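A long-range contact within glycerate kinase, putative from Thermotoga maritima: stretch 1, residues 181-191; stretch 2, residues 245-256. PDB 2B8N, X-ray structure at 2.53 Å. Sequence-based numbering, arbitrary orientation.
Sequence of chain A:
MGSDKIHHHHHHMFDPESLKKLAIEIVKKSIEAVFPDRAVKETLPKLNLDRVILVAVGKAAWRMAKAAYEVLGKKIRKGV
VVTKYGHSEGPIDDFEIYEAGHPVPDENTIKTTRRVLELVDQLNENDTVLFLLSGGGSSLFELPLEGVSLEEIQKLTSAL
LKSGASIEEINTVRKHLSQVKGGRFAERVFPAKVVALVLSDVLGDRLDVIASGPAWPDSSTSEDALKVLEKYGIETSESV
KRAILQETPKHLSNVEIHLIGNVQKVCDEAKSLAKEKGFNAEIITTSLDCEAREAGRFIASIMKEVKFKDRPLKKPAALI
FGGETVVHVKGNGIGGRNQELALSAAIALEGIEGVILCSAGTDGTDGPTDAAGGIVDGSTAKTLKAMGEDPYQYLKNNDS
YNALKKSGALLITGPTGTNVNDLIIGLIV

Stretch 1, residues 181-191: KGGRFAERVFP
Stretch 2 245-256: LQETPKHLSNVE

Two consecutive glycines with positive phi, G182 (60/34) and G183 (84/0), let stretch 1 pack its bare backbone against P249: P249 CG lies 3.2 Å from G182 O and 3.5 Å from G183 C. An ideal CB on G183 would sit 3.0 Å from P249 CG, and one on G182 3.5 Å from T248 CG2, so the absence of side chains suits both the fold and the packing. The glycines occupy the centre of a type I' turn from K181 to R184, closed by R184 N to K181 O (3.2 Å); G183 sits at the N-cap position of helix 184-189. Stretch 2 is extended at Q246-P249 and H251-L252, bent at K250 and S253-N254, and enters a strand at V255. The two stretches run in the same general direction, with CA-CA spacings of 6.1 Å for G182-T248, 5.9 Å for G183-P249 and 6.9 Å for F190-N254.

At one end, R184 (chi1 m, chi2 t, chi3 t) starts sideways, but its length carries the guanidinium to backbone carbonyls: R184 NH2 donates weak hydrogen bonds to Q246 O (3.0 Å) and E247 O (3.3 Å), while T248 CG2 covers one guanidinium face, 3.8 Å from R184 CZ.

Midway, A186 points toward stretch 2; A186 CB meets L252 CD1 (3.9 Å; L252 chi1 m, chi2 t) and V255 CG2 (3.8 Å; V255 chi1 t). At the other end N254 (chi1 p, chi2 -30°) is buried, and its amide supplies a donor, N254 ND2 to A186 O at 3.0 Å and 161°. A186 O also accepts from F190 N (3.1 Å), where the chain leaves the helix. F190 (chi1 t, chi2 82°) presents its ring edge to N254, F190 CD1 to N254 ND2 4.0 Å, before a cis peptide to P191. The contact buries 557 Å² in total, with R184, N254 and P249 covered most.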

# COMPACT_ATOMS: atom_id res chain seq x y z
N LYS A 181 -4.77 -3.59 18.38
CA LYS A 181 -4.55 -4.60 17.33
C LYS A 181 -5.35 -5.85 17.68
O LYS A 181 -5.93 -5.97 18.78
CB LYS A 181 -3.07 -4.99 17.24
CG LYS A 181 -2.04 -3.86 17.28
CD LYS A 181 -1.53 -3.50 15.93
CE LYS A 181 -0.57 -2.32 15.98
NZ LYS A 181 0.75 -2.85 16.35
N GLY A 182 -5.35 -6.81 16.77
CA GLY A 182 -5.96 -8.12 17.04
C GLY A 182 -7.43 -8.05 17.37
O GLY A 182 -7.92 -8.85 18.19
N GLY A 183 -8.13 -7.09 16.75
CA GLY A 183 -9.59 -6.95 16.91
C GLY A 183 -10.03 -6.16 18.14
O GLY A 183 -11.21 -5.96 18.38
N ARG A 184 -9.08 -5.70 18.94
CA ARG A 184 -9.43 -5.04 20.21
C ARG A 184 -10.12 -3.68 20.06
O ARG A 184 -11.01 -3.31 20.86
CB ARG A 184 -8.19 -4.95 21.11
CG ARG A 184 -7.84 -6.34 21.63
CD ARG A 184 -6.68 -6.37 22.58
NE ARG A 184 -6.76 -7.51 23.50
CZ ARG A 184 -5.72 -8.18 23.96
NH1 ARG A 184 -4.48 -7.87 23.58
NH2 ARG A 184 -5.90 -9.19 24.81
N PHE A 185 -9.74 -2.96 19.01
CA PHE A 185 -10.39 -1.72 18.67
C PHE A 185 -11.88 -1.91 18.42
O PHE A 185 -12.67 -1.18 18.96
CB PHE A 185 -9.71 -1.07 17.46
CG PHE A 185 -10.30 0.23 17.07
CD1 PHE A 185 -10.42 1.26 18.00
CD2 PHE A 185 -10.76 0.44 15.79
CE1 PHE A 185 -10.98 2.49 17.64
CE2 PHE A 185 -11.30 1.66 15.42
CZ PHE A 185 -11.41 2.68 16.36
N ALA A 186 -12.25 -2.90 17.62
CA ALA A 186 -13.68 -3.22 17.36
C ALA A 186 -14.36 -3.66 18.63
O ALA A 186 -15.56 -3.41 18.84
CB ALA A 186 -13.82 -4.33 16.30
N GLU A 187 -13.58 -4.34 19.47
CA GLU A 187 -14.05 -4.80 20.74
C GLU A 187 -14.34 -3.62 21.67
O GLU A 187 -15.26 -3.70 22.49
CB GLU A 187 -13.03 -5.76 21.35
CG GLU A 187 -13.31 -6.16 22.77
CD GLU A 187 -12.47 -7.33 23.23
OE1 GLU A 187 -11.23 -7.25 23.16
OE2 GLU A 187 -13.05 -8.34 23.65
N ARG A 188 -13.57 -2.53 21.58
CA ARG A 188 -13.84 -1.34 22.42
C ARG A 188 -14.99 -0.49 21.88
O ARG A 188 -15.72 0.15 22.62
CB ARG A 188 -12.62 -0.46 22.50
CG ARG A 188 -11.50 -1.03 23.32
CD ARG A 188 -11.65 -0.69 24.79
NE ARG A 188 -10.33 -0.47 25.36
CZ ARG A 188 -9.87 0.67 25.87
NH1 ARG A 188 -10.61 1.76 25.94
NH2 ARG A 188 -8.63 0.71 26.34
N VAL A 189 -15.12 -0.47 20.57
CA VAL A 189 -16.21 0.24 19.91
C VAL A 189 -17.57 -0.36 20.28
O VAL A 189 -18.57 0.36 20.42
CB VAL A 189 -16.00 0.23 18.41
CG1 VAL A 189 -17.27 0.64 17.65
CG2 VAL A 189 -14.85 1.17 18.06
N PHE A 190 -17.59 -1.68 20.43
CA PHE A 190 -18.74 -2.36 20.96
C PHE A 190 -19.29 -1.62 22.19
O PHE A 190 -18.50 -1.12 23.08
CB PHE A 190 -18.40 -3.81 21.36
CG PHE A 190 -19.61 -4.70 21.45
CD1 PHE A 190 -20.15 -5.28 20.30
CD2 PHE A 190 -20.23 -4.93 22.67
CE1 PHE A 190 -21.29 -6.10 20.37
CE2 PHE A 190 -21.36 -5.72 22.76
CZ PHE A 190 -21.90 -6.31 21.61
N PRO A 191 -20.64 -1.55 22.26
CA PRO A 191 -21.64 -2.13 21.32
C PRO A 191 -21.93 -1.35 20.03
O PRO A 191 -22.77 -1.78 19.25
CB PRO A 191 -22.90 -2.22 22.17
CG PRO A 191 -22.78 -1.04 23.09
CD PRO A 191 -21.29 -0.86 23.38
N LEU A 245 -1.04 -13.28 28.10
CA LEU A 245 -2.09 -14.20 28.61
C LEU A 245 -3.53 -13.73 28.46
O LEU A 245 -4.47 -14.52 28.67
CB LEU A 245 -1.87 -14.45 30.10
CG LEU A 245 -0.73 -15.37 30.56
CD1 LEU A 245 -0.76 -15.36 32.06
CD2 LEU A 245 -0.88 -16.76 30.03
N GLN A 246 -3.70 -12.44 28.18
CA GLN A 246 -5.01 -11.88 27.87
C GLN A 246 -5.29 -12.21 26.42
O GLN A 246 -4.58 -11.74 25.51
CB GLN A 246 -5.03 -10.36 28.14
CG GLN A 246 -4.46 -10.00 29.53
CD GLN A 246 -4.73 -8.57 29.96
OE1 GLN A 246 -3.82 -7.86 30.43
NE2 GLN A 246 -5.98 -8.13 29.80
N GLU A 247 -6.30 -13.05 26.20
CA GLU A 247 -6.57 -13.55 24.87
C GLU A 247 -7.28 -12.48 24.07
O GLU A 247 -8.05 -11.69 24.63
CB GLU A 247 -7.40 -14.83 24.93
CG GLU A 247 -7.47 -15.55 23.60
CD GLU A 247 -6.10 -15.81 23.01
OE1 GLU A 247 -5.47 -16.78 23.47
OE2 GLU A 247 -5.68 -15.04 22.13
N THR A 248 -7.00 -12.48 22.76
CA THR A 248 -7.55 -11.51 21.82
C THR A 248 -8.86 -12.03 21.29
O THR A 248 -9.08 -13.25 21.33
CB THR A 248 -6.60 -11.32 20.64
OG1 THR A 248 -6.32 -12.59 20.07
CG2 THR A 248 -5.30 -10.68 21.11
N PRO A 249 -9.76 -11.13 20.84
CA PRO A 249 -11.08 -11.51 20.32
C PRO A 249 -11.02 -12.50 19.18
O PRO A 249 -10.40 -12.21 18.15
CB PRO A 249 -11.67 -10.18 19.83
CG PRO A 249 -10.58 -9.19 19.86
CD PRO A 249 -9.58 -9.67 20.86
N LYS A 250 -11.67 -13.66 19.36
CA LYS A 250 -11.67 -14.76 18.38
C LYS A 250 -12.76 -14.59 17.31
O LYS A 250 -12.69 -15.19 16.25
CB LYS A 250 -11.76 -16.12 19.10
CG LYS A 250 -10.52 -16.45 20.00
CD LYS A 250 -9.26 -16.81 19.15
CE LYS A 250 -7.93 -16.62 19.93
NZ LYS A 250 -7.37 -15.23 19.90
N HIS A 251 -13.73 -13.72 17.59
CA HIS A 251 -14.85 -13.46 16.71
C HIS A 251 -15.30 -12.03 16.96
O HIS A 251 -15.20 -11.52 18.08
CB HIS A 251 -15.98 -14.44 17.04
CG HIS A 251 -16.51 -14.31 18.45
ND1 HIS A 251 -16.06 -15.08 19.51
CD2 HIS A 251 -17.46 -13.48 18.98
CE1 HIS A 251 -16.70 -14.73 20.61
NE2 HIS A 251 -17.55 -13.76 20.32
N LEU A 252 -15.79 -11.37 15.91
CA LEU A 252 -16.33 -10.00 16.01
C LEU A 252 -17.69 -9.96 15.31
O LEU A 252 -17.82 -10.42 14.20
CB LEU A 252 -15.38 -8.99 15.36
CG LEU A 252 -13.92 -8.86 15.86
CD1 LEU A 252 -13.09 -7.94 14.97
CD2 LEU A 252 -13.84 -8.38 17.27
N SER A 253 -18.71 -9.41 15.97
CA SER A 253 -20.05 -9.33 15.39
C SER A 253 -20.42 -7.93 14.89
O SER A 253 -21.43 -7.78 14.22
CB SER A 253 -21.07 -9.77 16.44
OG SER A 253 -20.84 -9.12 17.68
N ASN A 254 -19.61 -6.92 15.22
CA ASN A 254 -19.96 -5.53 14.94
C ASN A 254 -19.10 -4.85 13.86
O ASN A 254 -18.77 -3.68 13.98
CB ASN A 254 -19.88 -4.71 16.24
CG ASN A 254 -18.46 -4.54 16.72
OD1 ASN A 254 -17.61 -5.41 16.48
ND2 ASN A 254 -18.18 -3.43 17.40
N VAL A 255 -18.75 -5.58 12.80
CA VAL A 255 -17.85 -5.01 11.78
C VAL A 255 -18.32 -5.22 10.34
O VAL A 255 -18.76 -6.29 9.96
CB VAL A 255 -16.46 -5.64 11.88
CG1 VAL A 255 -15.57 -5.16 10.75
CG2 VAL A 255 -15.82 -5.31 13.23
N GLU A 256 -18.17 -4.18 9.53
CA GLU A 256 -18.37 -4.28 8.09
C GLU A 256 -17.14 -3.65 7.47
O GLU A 256 -16.82 -2.50 7.77
CB GLU A 256 -19.61 -3.53 7.63